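Local coordinates for protein MlnE (PDB 5D2E) that serves as an NADP-binding, B-type ketoreductase at the N-terminal end of a macrolactin assembly-line protein, probably reducing keto groups of the growing polyketide, at residues Val275-Gly280 with Ala342-Ile347; Ile302-Ser307 with Val330-Ser335; Glu353-Leu358 with Glu397-Phe402; Gly387-Asp392 with Asp429-Tyr434. All blocks are in the same frame, centred on the assembly; numbering follows the deposited sequence.

Contact 1. Residues Val275-Gly280 with Ala342-Ile347; sequences VYLITG and ALIKYI. With NAP (NADP nicotinamide-adenine-dinucleotide phosphate), chain B.
No flat group bridges this contact: V275 and L277 meet L343, I344 and I347 through methyl groups alone, and Y276, whose CB points away from the helix, meets F402 ring to ring with the planes parallel. L277 makes most of the contact. Its CB points toward the helix and CG stands anti to the backbone N (chi1 170°). CD2 meets L343 CD2 tip to tip at 3.9 Å and also lies 3.9 Å from I344 CD1, whose side chain crosses that of L277 at about a right angle. The other branch, L277 CD1, is 4.2 Å from I347 CD1. Further back along the strand V275 slides past I347 in the opposite sense, CG1 to CG2 at 3.9 Å. No hydrogen bond joins the two segments. The strand runs against the helix at 154°, their axes 10.8 Å apart. Beyond T279 the chain reaches the cofactor: G280 CA is 3.5 Å from NAP O4B. A first strand leading into a glycine-rich nucleotide loop, with a helix packed antiparallel on one face, is characteristic of the Rossmann fold of this KR domain.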
# COMPACT_ATOMS: atom_id res chain seq x y z
N VAL A 275 -3.02 0.21 -27.96
CA VAL A 275 -3.65 1.34 -27.32
C VAL A 275 -3.34 1.28 -25.83
O VAL A 275 -3.65 0.25 -25.19
CB VAL A 275 -5.15 1.29 -27.52
CG1 VAL A 275 -5.79 2.54 -27.01
CG2 VAL A 275 -5.50 1.07 -28.99
N TYR A 276 -2.69 2.35 -25.31
CA TYR A 276 -2.21 2.44 -23.91
C TYR A 276 -2.70 3.66 -23.16
O TYR A 276 -2.76 4.76 -23.69
CB TYR A 276 -0.69 2.32 -23.87
CG TYR A 276 -0.25 1.06 -24.65
CD1 TYR A 276 -0.28 -0.19 -24.06
CD2 TYR A 276 0.12 1.15 -25.99
CE1 TYR A 276 0.08 -1.30 -24.78
CE2 TYR A 276 0.50 0.04 -26.71
CZ TYR A 276 0.45 -1.19 -26.12
OH TYR A 276 0.79 -2.31 -26.85
N LEU A 277 -3.14 3.45 -21.92
CA LEU A 277 -3.62 4.53 -21.04
C LEU A 277 -2.59 4.76 -19.99
O LEU A 277 -2.16 3.83 -19.34
CB LEU A 277 -4.90 4.12 -20.37
CG LEU A 277 -5.48 4.98 -19.22
CD1 LEU A 277 -5.74 6.39 -19.73
CD2 LEU A 277 -6.76 4.34 -18.72
N ILE A 278 -2.19 6.01 -19.80
CA ILE A 278 -1.33 6.38 -18.73
C ILE A 278 -2.06 7.39 -17.90
O ILE A 278 -2.30 8.54 -18.34
CB ILE A 278 -0.04 6.98 -19.23
CG1 ILE A 278 0.58 6.04 -20.26
CG2 ILE A 278 0.95 7.21 -18.12
CD1 ILE A 278 1.93 6.49 -20.80
N THR A 279 -2.40 6.98 -16.70
CA THR A 279 -3.00 7.90 -15.75
C THR A 279 -1.90 8.72 -15.11
O THR A 279 -0.73 8.26 -14.97
CB THR A 279 -3.80 7.17 -14.63
OG1 THR A 279 -2.91 6.48 -13.77
CG2 THR A 279 -4.90 6.29 -15.21
N GLY A 280 -2.21 9.98 -14.78
CA GLY A 280 -1.13 10.93 -14.45
C GLY A 280 -0.14 11.08 -15.60
O GLY A 280 1.04 11.38 -15.38
N ALA A 342 -16.49 6.06 -17.96
CA ALA A 342 -16.64 6.88 -19.16
C ALA A 342 -15.35 6.93 -19.91
O ALA A 342 -15.36 6.91 -21.12
CB ALA A 342 -17.07 8.30 -18.79
N LEU A 343 -14.21 7.02 -19.21
CA LEU A 343 -12.91 7.07 -19.83
C LEU A 343 -12.60 5.78 -20.67
O LEU A 343 -12.16 5.86 -21.83
CB LEU A 343 -11.83 7.36 -18.80
CG LEU A 343 -10.37 7.21 -19.26
CD1 LEU A 343 -10.00 8.21 -20.33
CD2 LEU A 343 -9.37 7.22 -18.09
N ILE A 344 -12.79 4.61 -20.07
CA ILE A 344 -12.51 3.34 -20.75
C ILE A 344 -13.48 3.18 -21.95
O ILE A 344 -13.04 2.85 -23.06
CB ILE A 344 -12.61 2.12 -19.81
CG1 ILE A 344 -11.61 2.24 -18.62
CG2 ILE A 344 -12.45 0.84 -20.58
CD1 ILE A 344 -10.19 2.60 -18.91
N LYS A 345 -14.74 3.51 -21.76
CA LYS A 345 -15.72 3.52 -22.87
C LYS A 345 -15.31 4.39 -24.05
O LYS A 345 -15.43 3.97 -25.21
CB LYS A 345 -17.08 3.94 -22.35
CG LYS A 345 -17.75 2.78 -21.68
CD LYS A 345 -18.95 3.18 -20.85
CE LYS A 345 -19.57 1.89 -20.36
NZ LYS A 345 -20.47 2.12 -19.21
N TYR A 346 -14.77 5.56 -23.76
CA TYR A 346 -14.34 6.47 -24.79
C TYR A 346 -13.15 5.95 -25.52
O TYR A 346 -13.03 6.13 -26.76
CB TYR A 346 -14.09 7.84 -24.21
CG TYR A 346 -13.41 8.81 -25.14
CD1 TYR A 346 -14.14 9.55 -26.05
CD2 TYR A 346 -12.02 8.98 -25.11
CE1 TYR A 346 -13.52 10.44 -26.91
CE2 TYR A 346 -11.38 9.88 -25.97
CZ TYR A 346 -12.15 10.60 -26.87
OH TYR A 346 -11.57 11.49 -27.74
N ILE A 347 -12.24 5.29 -24.79
CA ILE A 347 -11.07 4.72 -25.41
C ILE A 347 -11.53 3.57 -26.34
O ILE A 347 -11.02 3.43 -27.47
CB ILE A 347 -10.07 4.20 -24.39
CG1 ILE A 347 -9.41 5.34 -23.66
CG2 ILE A 347 -9.02 3.35 -25.05
CD1 ILE A 347 -8.52 4.88 -22.53
PA NAP B . 3.36 14.04 -10.63
O1A NAP B . 4.24 14.74 -11.70
O2A NAP B . 2.51 14.81 -9.63
O5B NAP B . 2.33 13.18 -11.51
C5B NAP B . 1.21 12.58 -10.89
C4B NAP B . 0.05 12.96 -11.77
O4B NAP B . -1.14 12.38 -11.21
C3B NAP B . -0.23 14.49 -11.86
O3B NAP B . 0.05 14.97 -13.18
C2B NAP B . -1.73 14.62 -11.57
O2B NAP B . -2.35 15.50 -12.47
C1B NAP B . -2.22 13.15 -11.68
N9A NAP B . -3.37 12.84 -10.84
C8A NAP B . -3.49 13.00 -9.47
N7A NAP B . -4.75 12.64 -9.04
C5A NAP B . -5.40 12.17 -10.12
C6A NAP B . -6.73 11.66 -10.38
N6A NAP B . -7.58 11.51 -9.32
N1A NAP B . -7.08 11.37 -11.72
C2A NAP B . -6.19 11.53 -12.71
N3A NAP B . -4.93 12.01 -12.53
C4A NAP B . -4.50 12.35 -11.31
O3 NAP B . 4.24 12.96 -9.78
PN NAP B . 5.39 11.97 -10.36
O1N NAP B . 6.72 12.30 -9.72
O2N NAP B . 5.11 11.85 -11.83
O5D NAP B . 5.03 10.51 -9.77
C5D NAP B . 4.04 9.75 -10.53
C4D NAP B . 3.64 8.45 -9.81
O4D NAP B . 4.77 7.69 -9.43
C3D NAP B . 2.89 8.79 -8.52
O3D NAP B . 1.77 7.93 -8.40
C2D NAP B . 3.91 8.58 -7.41
O2D NAP B . 3.28 8.26 -6.14
C1D NAP B . 4.86 7.49 -7.99
N1N NAP B . 6.22 7.65 -7.41
C2N NAP B . 7.05 8.68 -7.80
C3N NAP B . 8.35 8.88 -7.28
C7N NAP B . 9.27 10.04 -7.76
O7N NAP B . 10.37 10.22 -7.23
N7N NAP B . 8.94 10.86 -8.76
C4N NAP B . 8.78 7.99 -6.28
C5N NAP B . 7.91 6.98 -5.86
C6N NAP B . 6.64 6.80 -6.44
P2B NAP B . -3.74 16.31 -12.16
O1X NAP B . -3.54 17.17 -10.91
O2X NAP B . -4.03 17.12 -13.46
O3X NAP B . -4.78 15.25 -11.91

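Contact 2. Residues Ile302-Ser307 with Val330-Ser335; sequences ILTGRS and VPADIS. With NAP (NADP nicotinamide-adenine-dinucleotide phosphate), chain B.
G305 and A332 form the inner, closely joined half of this contact. A332 N donates to G305 O at 2.8 Å, and two residues earlier in each segment V330 N reaches L303 O at 2.9 Å. Beside them I302 and V330 lie side by side, pointing the same way, CG2 to CG2 at 3.8 Å. The two segments leave neighbouring parallel strands at the C-terminal edge of the Rossmann sheet, where dinucleotides bind, and diverge to hold the adenosine end of the cofactor between them. R306 grips its 2'-phosphate: backbone N and NE both bond O3X of NAP, and NH2 bonds O1X. A bend at chi3 (-56°) places NE for this, with O3X in the guanidinium plane and NAP N7A over one face, toward its rim. S307 holds O2X through N and OG. From the other segment D333 OD1 accepts from NAP N6A at 2.9 Å, and I334 N donates to N1A at 3.1 Å. S335 N donates to D333 OD1, an Asx turn, and S335 OG bonds the same oxygen from the same face of its plane. The exposed side is looser: R306 CG only brushes D333 CB at 3.7 Å, and a water spans R306 NH1 and D333 OD2.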
# COMPACT_ATOMS: atom_id res chain seq x y z
N ILE A 302 -3.22 7.40 -24.54
CA ILE A 302 -4.18 8.33 -23.90
C ILE A 302 -3.62 8.72 -22.56
O ILE A 302 -3.27 7.84 -21.78
CB ILE A 302 -5.51 7.68 -23.71
CG1 ILE A 302 -6.08 7.25 -25.05
CG2 ILE A 302 -6.47 8.62 -22.96
CD1 ILE A 302 -5.68 5.86 -25.48
N LEU A 303 -3.33 10.01 -22.37
CA LEU A 303 -2.75 10.54 -21.11
C LEU A 303 -3.91 11.14 -20.39
O LEU A 303 -4.74 11.84 -21.03
CB LEU A 303 -1.75 11.66 -21.41
CG LEU A 303 -0.59 11.41 -22.40
CD1 LEU A 303 0.44 12.53 -22.44
CD2 LEU A 303 0.10 10.09 -22.10
N THR A 304 -4.05 10.82 -19.08
CA THR A 304 -5.16 11.30 -18.30
C THR A 304 -4.65 11.95 -17.04
O THR A 304 -3.68 11.49 -16.43
CB THR A 304 -6.22 10.20 -18.01
OG1 THR A 304 -6.68 9.68 -19.26
CG2 THR A 304 -7.37 10.77 -17.39
N GLY A 305 -5.23 13.09 -16.73
CA GLY A 305 -5.06 13.78 -15.42
C GLY A 305 -6.35 14.55 -15.17
O GLY A 305 -7.25 14.60 -16.02
N ARG A 306 -6.49 15.12 -13.99
CA ARG A 306 -7.72 15.84 -13.65
C ARG A 306 -7.80 17.20 -14.34
O ARG A 306 -8.88 17.62 -14.72
CB ARG A 306 -7.77 16.08 -12.14
CG ARG A 306 -8.20 14.80 -11.39
CD ARG A 306 -8.00 15.02 -9.94
NE ARG A 306 -6.61 15.39 -9.71
CZ ARG A 306 -6.15 15.87 -8.57
NH1 ARG A 306 -6.99 15.96 -7.53
NH2 ARG A 306 -4.86 16.19 -8.43
N SER A 307 -6.64 17.85 -14.50
CA SER A 307 -6.58 19.22 -15.01
C SER A 307 -7.07 19.35 -16.45
O SER A 307 -6.85 18.47 -17.29
CB SER A 307 -5.16 19.73 -14.99
OG SER A 307 -4.68 19.72 -13.69
N VAL A 330 -6.93 13.36 -22.15
CA VAL A 330 -8.31 13.28 -21.81
C VAL A 330 -8.43 13.50 -20.31
O VAL A 330 -8.02 12.61 -19.52
CB VAL A 330 -8.84 11.87 -22.22
CG1 VAL A 330 -10.27 11.68 -21.78
CG2 VAL A 330 -8.68 11.65 -23.74
N PRO A 331 -8.97 14.67 -19.90
CA PRO A 331 -9.17 15.00 -18.48
C PRO A 331 -10.16 14.04 -17.81
O PRO A 331 -11.19 13.74 -18.37
CB PRO A 331 -9.76 16.41 -18.50
CG PRO A 331 -9.53 16.93 -19.85
CD PRO A 331 -9.38 15.79 -20.78
N ALA A 332 -9.81 13.56 -16.62
CA ALA A 332 -10.69 12.70 -15.85
C ALA A 332 -10.14 12.57 -14.45
O ALA A 332 -8.91 12.60 -14.24
CB ALA A 332 -10.85 11.34 -16.48
N ASP A 333 -11.03 12.47 -13.49
CA ASP A 333 -10.64 12.21 -12.11
C ASP A 333 -10.86 10.69 -11.92
O ASP A 333 -11.97 10.23 -11.75
CB ASP A 333 -11.46 13.04 -11.15
CG ASP A 333 -11.09 12.79 -9.73
OD1 ASP A 333 -10.43 11.76 -9.48
OD2 ASP A 333 -11.52 13.59 -8.86
N ILE A 334 -9.80 9.91 -12.04
CA ILE A 334 -10.00 8.47 -12.05
C ILE A 334 -10.36 7.87 -10.70
O ILE A 334 -10.67 6.70 -10.65
CB ILE A 334 -8.87 7.68 -12.74
CG1 ILE A 334 -7.50 8.05 -12.30
CG2 ILE A 334 -8.86 7.90 -14.26
CD1 ILE A 334 -7.23 7.79 -10.88
N SER A 335 -10.39 8.66 -9.63
CA SER A 335 -10.98 8.25 -8.33
C SER A 335 -12.49 8.22 -8.33
O SER A 335 -13.13 7.81 -7.34
CB SER A 335 -10.49 9.18 -7.23
OG SER A 335 -11.21 10.41 -7.24
PA NAP B . 3.36 14.04 -10.63
O1A NAP B . 4.24 14.74 -11.70
O2A NAP B . 2.51 14.81 -9.63
O5B NAP B . 2.33 13.18 -11.51
C5B NAP B . 1.21 12.58 -10.89
C4B NAP B . 0.05 12.96 -11.77
O4B NAP B . -1.14 12.38 -11.21
C3B NAP B . -0.23 14.49 -11.86
O3B NAP B . 0.05 14.97 -13.18
C2B NAP B . -1.73 14.62 -11.57
O2B NAP B . -2.35 15.50 -12.47
C1B NAP B . -2.22 13.15 -11.68
N9A NAP B . -3.37 12.84 -10.84
C8A NAP B . -3.49 13.00 -9.47
N7A NAP B . -4.75 12.64 -9.04
C5A NAP B . -5.40 12.17 -10.12
C6A NAP B . -6.73 11.66 -10.38
N6A NAP B . -7.58 11.51 -9.32
N1A NAP B . -7.08 11.37 -11.72
C2A NAP B . -6.19 11.53 -12.71
N3A NAP B . -4.93 12.01 -12.53
C4A NAP B . -4.50 12.35 -11.31
O3 NAP B . 4.24 12.96 -9.78
PN NAP B . 5.39 11.97 -10.36
O1N NAP B . 6.72 12.30 -9.72
O2N NAP B . 5.11 11.85 -11.83
O5D NAP B . 5.03 10.51 -9.77
C5D NAP B . 4.04 9.75 -10.53
C4D NAP B . 3.64 8.45 -9.81
O4D NAP B . 4.77 7.69 -9.43
C3D NAP B . 2.89 8.79 -8.52
O3D NAP B . 1.77 7.93 -8.40
C2D NAP B . 3.91 8.58 -7.41
O2D NAP B . 3.28 8.26 -6.14
C1D NAP B . 4.86 7.49 -7.99
N1N NAP B . 6.22 7.65 -7.41
C2N NAP B . 7.05 8.68 -7.80
C3N NAP B . 8.35 8.88 -7.28
C7N NAP B . 9.27 10.04 -7.76
O7N NAP B . 10.37 10.22 -7.23
N7N NAP B . 8.94 10.86 -8.76
C4N NAP B . 8.78 7.99 -6.28
C5N NAP B . 7.91 6.98 -5.86
C6N NAP B . 6.64 6.80 -6.44
P2B NAP B . -3.74 16.31 -12.16
O1X NAP B . -3.54 17.17 -10.91
O2X NAP B . -4.03 17.12 -13.46
O3X NAP B . -4.78 15.25 -11.91
O HOH W 1 -9.66 14.65 -7.07

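Contact 3. Residues Glu353-Leu358 with Glu397-Phe402; sequences ELNGIL and EEPLDF
Two neighbouring strands of the Rossmann-type KR domain, 356-359 and 402-408, come together here at their N-terminal ends. I357 N donates to F402 O at 3.0 Å, and one step earlier D401 N donates to N355 O at 2.8 Å. Between these bonds G356 lies against the ring of F402, its CA 3.9 Å from the ring centroid and over one face, a CH-pi contact offset toward the rim. F402 CG sits between the backbone N and the carbonyl carbon (chi1 61°), and the ring ends over G356. L358 CD2 meets F402 CE1 obliquely at 3.9 Å. On the apolar side L400 CD2 packs on L354 CG at 3.8 Å, its CD1 facing I357 CD1. At the loop end the bent chain of E398 returns OE1 to L354 N, a long bond of 3.3 Å met on the anti side of the carboxylate. P399, centre of an inverse gamma turn, presses CD against L354 O, a buried oxygen with no polar partner in the model. N355 is held in two directions: ND2 donates to E353 OE2 at 2.9 Å with that oxygen in the amide plane, and OD1 accepts from V275 N. A water bonded to P399 O and D401 OD2 lies alongside. E353, E398 and D401 thus gather negative charge at the strand entrance, where amide donors and a weak ion pair of D401 with K271 may temper it.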
# COMPACT_ATOMS: atom_id res chain seq x y z
N GLU A 353 -10.20 -0.75 -28.77
CA GLU A 353 -9.83 -1.51 -27.55
C GLU A 353 -8.69 -0.87 -26.76
O GLU A 353 -8.05 0.07 -27.23
CB GLU A 353 -9.40 -2.94 -27.91
CG GLU A 353 -8.12 -3.01 -28.71
CD GLU A 353 -7.86 -4.44 -29.15
OE1 GLU A 353 -8.86 -5.19 -29.32
OE2 GLU A 353 -6.67 -4.80 -29.32
N LEU A 354 -8.45 -1.44 -25.57
CA LEU A 354 -7.34 -1.01 -24.68
C LEU A 354 -6.45 -2.20 -24.45
O LEU A 354 -6.89 -3.25 -24.09
CB LEU A 354 -7.90 -0.49 -23.35
CG LEU A 354 -6.90 0.02 -22.32
CD1 LEU A 354 -6.03 1.17 -22.81
CD2 LEU A 354 -7.70 0.47 -21.13
N ASN A 355 -5.16 -2.02 -24.65
CA ASN A 355 -4.19 -3.11 -24.48
C ASN A 355 -3.29 -2.94 -23.30
O ASN A 355 -2.49 -3.82 -23.07
CB ASN A 355 -3.28 -3.20 -25.69
CG ASN A 355 -4.06 -3.27 -27.00
OD1 ASN A 355 -3.96 -2.38 -27.84
ND2 ASN A 355 -4.93 -4.28 -27.12
N GLY A 356 -3.34 -1.82 -22.58
CA GLY A 356 -2.41 -1.69 -21.44
C GLY A 356 -2.69 -0.45 -20.61
O GLY A 356 -3.13 0.54 -21.20
N ILE A 357 -2.43 -0.53 -19.28
CA ILE A 357 -2.60 0.60 -18.36
C ILE A 357 -1.30 0.74 -17.54
O ILE A 357 -0.84 -0.26 -16.93
CB ILE A 357 -3.78 0.42 -17.43
CG1 ILE A 357 -5.03 0.33 -18.22
CG2 ILE A 357 -3.86 1.55 -16.36
CD1 ILE A 357 -6.27 0.12 -17.39
N LEU A 358 -0.78 1.98 -17.47
CA LEU A 358 0.24 2.39 -16.52
C LEU A 358 -0.45 3.38 -15.62
O LEU A 358 -0.99 4.40 -16.08
CB LEU A 358 1.43 3.09 -17.17
CG LEU A 358 2.31 2.34 -18.14
CD1 LEU A 358 3.46 3.22 -18.58
CD2 LEU A 358 2.91 1.07 -17.51
N GLU A 397 -13.24 -6.29 -18.94
CA GLU A 397 -13.40 -7.04 -20.20
C GLU A 397 -12.35 -6.69 -21.28
O GLU A 397 -12.41 -7.22 -22.38
CB GLU A 397 -14.80 -6.82 -20.80
CG GLU A 397 -16.00 -7.03 -19.89
CD GLU A 397 -16.09 -8.44 -19.33
OE1 GLU A 397 -15.54 -9.38 -19.96
OE2 GLU A 397 -16.70 -8.64 -18.25
N GLU A 398 -11.41 -5.78 -21.03
CA GLU A 398 -10.46 -5.40 -22.05
C GLU A 398 -9.29 -6.37 -22.11
O GLU A 398 -8.87 -6.95 -21.08
CB GLU A 398 -10.01 -3.94 -21.88
CG GLU A 398 -11.16 -2.94 -22.06
CD GLU A 398 -11.81 -3.05 -23.45
OE1 GLU A 398 -11.06 -3.03 -24.43
OE2 GLU A 398 -13.05 -3.18 -23.53
N PRO A 399 -8.76 -6.59 -23.33
CA PRO A 399 -7.68 -7.56 -23.54
C PRO A 399 -6.33 -6.92 -23.13
O PRO A 399 -5.47 -6.61 -24.00
CB PRO A 399 -7.75 -7.82 -25.06
CG PRO A 399 -8.14 -6.44 -25.61
CD PRO A 399 -9.15 -5.92 -24.61
N LEU A 400 -6.15 -6.66 -21.83
CA LEU A 400 -4.95 -5.95 -21.41
C LEU A 400 -3.79 -6.91 -21.48
O LEU A 400 -3.83 -8.03 -20.98
CB LEU A 400 -5.08 -5.39 -19.97
CG LEU A 400 -6.25 -4.47 -19.68
CD1 LEU A 400 -6.25 -3.97 -18.22
CD2 LEU A 400 -6.27 -3.26 -20.61
N ASP A 401 -2.71 -6.44 -22.04
CA ASP A 401 -1.43 -7.10 -21.94
C ASP A 401 -0.75 -6.80 -20.61
O ASP A 401 0.11 -7.57 -20.17
CB ASP A 401 -0.52 -6.66 -23.09
CG ASP A 401 -1.03 -7.22 -24.45
OD1 ASP A 401 -1.35 -8.41 -24.47
OD2 ASP A 401 -1.18 -6.50 -25.46
N PHE A 402 -1.05 -5.62 -20.04
CA PHE A 402 -0.42 -5.23 -18.76
C PHE A 402 -1.26 -4.21 -18.02
O PHE A 402 -2.13 -3.47 -18.62
CB PHE A 402 1.05 -4.77 -18.90
CG PHE A 402 1.22 -3.57 -19.78
CD1 PHE A 402 0.93 -2.30 -19.28
CD2 PHE A 402 1.56 -3.71 -21.12
CE1 PHE A 402 1.06 -1.18 -20.05
CE2 PHE A 402 1.69 -2.57 -21.92
CZ PHE A 402 1.41 -1.31 -21.39
O HOH W 2 -3.82 -7.04 -26.01

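Contact 4. Residues Gly387-Asp392 with Asp429-Tyr434; sequences GTVWLD and DGFTQY
F431 meets T388, V389 and D392 of helix 386-394, of which D392 CB lies at the ring edge. CG of F431 lies anti to the backbone N (chi1 -171°), on a CB that points toward the neighbouring helix. D392 CB is in the ring plane, 3.7 Å from CE2, and the D392 carboxylate is turned steeply, 82° from the plane of the ring. On one flank T388 CG2 slides past the phenylalanine in the opposite sense, 3.8 Å from CD2. On another V389 CG2 meets CE1 of F431 at 3.7 Å, the two side chains crossing at about a right angle; both methyls approach the ring obliquely. One turn further along the second helix, Y434 presents its own edge to D392: OD2 lies near the tyrosine plane, 3.7 Å from CE1, an approach consistent with a carboxylate oxygen near weakly positive ring hydrogens. No hydrogen bond crosses the contact. The buried carboxylate is satisfied instead from outside, with D392 OD1 in salt bridges to R435 and R440, which would be expected to keep it charged. M405 of strand 402-408 also touches T388, and M144 of helix 141-164 touches V389. The helices run nearly parallel, crossing at -25° with axes 11.2 Å apart. Helix 419-437 carries Y421, which binds NADP, and helix 386-394 follows the NADP-binding K384: these two helices side by side on one face of the sheet are typical of the short-chain dehydrogenase/reductase fold to which KR domains belong.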
# COMPACT_ATOMS: atom_id res chain seq x y z
N GLY A 387 -9.06 4.83 -7.24
CA GLY A 387 -8.72 4.95 -8.66
C GLY A 387 -8.25 3.65 -9.27
O GLY A 387 -8.71 3.24 -10.33
N THR A 388 -7.34 3.00 -8.58
CA THR A 388 -6.83 1.71 -9.01
C THR A 388 -7.97 0.72 -9.22
O THR A 388 -8.01 -0.00 -10.23
CB THR A 388 -5.86 1.17 -7.97
OG1 THR A 388 -4.83 2.13 -7.73
CG2 THR A 388 -5.23 -0.11 -8.42
N VAL A 389 -8.90 0.68 -8.25
CA VAL A 389 -10.00 -0.29 -8.29
C VAL A 389 -10.92 0.03 -9.44
O VAL A 389 -11.37 -0.87 -10.15
CB VAL A 389 -10.74 -0.40 -6.93
CG1 VAL A 389 -11.96 -1.31 -6.99
CG2 VAL A 389 -9.75 -0.94 -5.85
N TRP A 390 -11.18 1.33 -9.65
CA TRP A 390 -12.06 1.72 -10.74
C TRP A 390 -11.49 1.43 -12.10
O TRP A 390 -12.25 1.05 -13.05
CB TRP A 390 -12.44 3.17 -10.62
CG TRP A 390 -13.10 3.60 -9.35
CD1 TRP A 390 -13.04 4.85 -8.84
CD2 TRP A 390 -13.96 2.86 -8.49
NE1 TRP A 390 -13.75 4.94 -7.67
CE2 TRP A 390 -14.38 3.74 -7.45
CE3 TRP A 390 -14.47 1.55 -8.48
CZ2 TRP A 390 -15.24 3.35 -6.39
CZ3 TRP A 390 -15.36 1.17 -7.43
CH2 TRP A 390 -15.71 2.07 -6.40
N LEU A 391 -10.16 1.54 -12.22
CA LEU A 391 -9.50 1.25 -13.50
C LEU A 391 -9.58 -0.24 -13.80
O LEU A 391 -9.88 -0.65 -14.90
CB LEU A 391 -8.05 1.66 -13.45
CG LEU A 391 -7.73 3.14 -13.53
CD1 LEU A 391 -6.36 3.51 -13.00
CD2 LEU A 391 -7.84 3.54 -15.01
N ASP A 392 -9.32 -1.07 -12.81
CA ASP A 392 -9.48 -2.51 -12.99
C ASP A 392 -10.94 -2.85 -13.35
O ASP A 392 -11.18 -3.67 -14.23
CB ASP A 392 -9.12 -3.25 -11.74
CG ASP A 392 -9.53 -4.73 -11.78
OD1 ASP A 392 -8.80 -5.49 -12.44
OD2 ASP A 392 -10.54 -5.09 -11.17
N ASP A 429 -0.13 -2.49 -3.99
CA ASP A 429 0.70 -3.63 -3.89
C ASP A 429 -0.13 -4.93 -3.58
O ASP A 429 0.07 -5.98 -4.22
CB ASP A 429 1.77 -3.49 -2.82
CG ASP A 429 2.70 -2.28 -3.01
OD1 ASP A 429 2.79 -1.73 -4.12
OD2 ASP A 429 3.38 -1.95 -2.02
N GLY A 430 -1.06 -4.82 -2.63
CA GLY A 430 -1.97 -5.92 -2.30
C GLY A 430 -3.06 -6.17 -3.36
O GLY A 430 -3.47 -7.33 -3.57
N PHE A 431 -3.42 -5.14 -4.11
CA PHE A 431 -4.45 -5.27 -5.11
C PHE A 431 -4.04 -6.20 -6.24
O PHE A 431 -4.89 -6.75 -6.96
CB PHE A 431 -4.89 -3.91 -5.64
CG PHE A 431 -6.12 -3.97 -6.52
CD1 PHE A 431 -7.38 -4.23 -5.97
CD2 PHE A 431 -6.03 -3.82 -7.90
CE1 PHE A 431 -8.52 -4.31 -6.78
CE2 PHE A 431 -7.17 -3.83 -8.70
CZ PHE A 431 -8.41 -4.10 -8.17
N THR A 432 -2.72 -6.36 -6.43
CA THR A 432 -2.22 -7.27 -7.41
C THR A 432 -2.83 -8.68 -7.17
O THR A 432 -3.09 -9.42 -8.14
CB THR A 432 -0.69 -7.46 -7.35
OG1 THR A 432 -0.35 -7.90 -6.06
CG2 THR A 432 0.09 -6.17 -7.70
N GLN A 433 -3.03 -9.06 -5.92
CA GLN A 433 -3.57 -10.39 -5.61
C GLN A 433 -5.04 -10.50 -5.98
O GLN A 433 -5.51 -11.59 -6.22
CB GLN A 433 -3.46 -10.65 -4.12
CG GLN A 433 -2.03 -10.83 -3.68
CD GLN A 433 -2.00 -11.29 -2.19
OE1 GLN A 433 -2.71 -12.26 -1.79
NE2 GLN A 433 -1.25 -10.55 -1.36
N TYR A 434 -5.78 -9.39 -5.97
CA TYR A 434 -7.14 -9.39 -6.38
C TYR A 434 -7.23 -9.67 -7.87
O TYR A 434 -8.06 -10.45 -8.35
CB TYR A 434 -7.82 -8.06 -6.02
CG TYR A 434 -9.27 -7.91 -6.46
CD1 TYR A 434 -9.60 -7.40 -7.73
CD2 TYR A 434 -10.32 -8.29 -5.62
CE1 TYR A 434 -10.92 -7.23 -8.13
CE2 TYR A 434 -11.65 -8.16 -6.03
CZ TYR A 434 -11.95 -7.64 -7.28
OH TYR A 434 -13.27 -7.48 -7.65

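All four contacts lie in the KR domain. Contact 2 is nested in the loop closed by contact 1; contact 3 and contact 4 follow, their segments alternating along the chain. Contacts 1, 2 and 3 share the parallel sheet, strand 275-279 lying between 300-304 and 356-359, so contact 1 is centred about 8 Å from contact 2 and about 9 Å from contact 3, while the centres of contacts 2 and 3 stand about 17 Å apart. Contact 4, helix on helix, is about 14 Å from contact 3, centre to centre, and reaches contact 2 through W390 NE1, bonded to S335 O. Its L391 packs on L277 and T279, setting the helix pair against the sheet whose strand ends hold NADP.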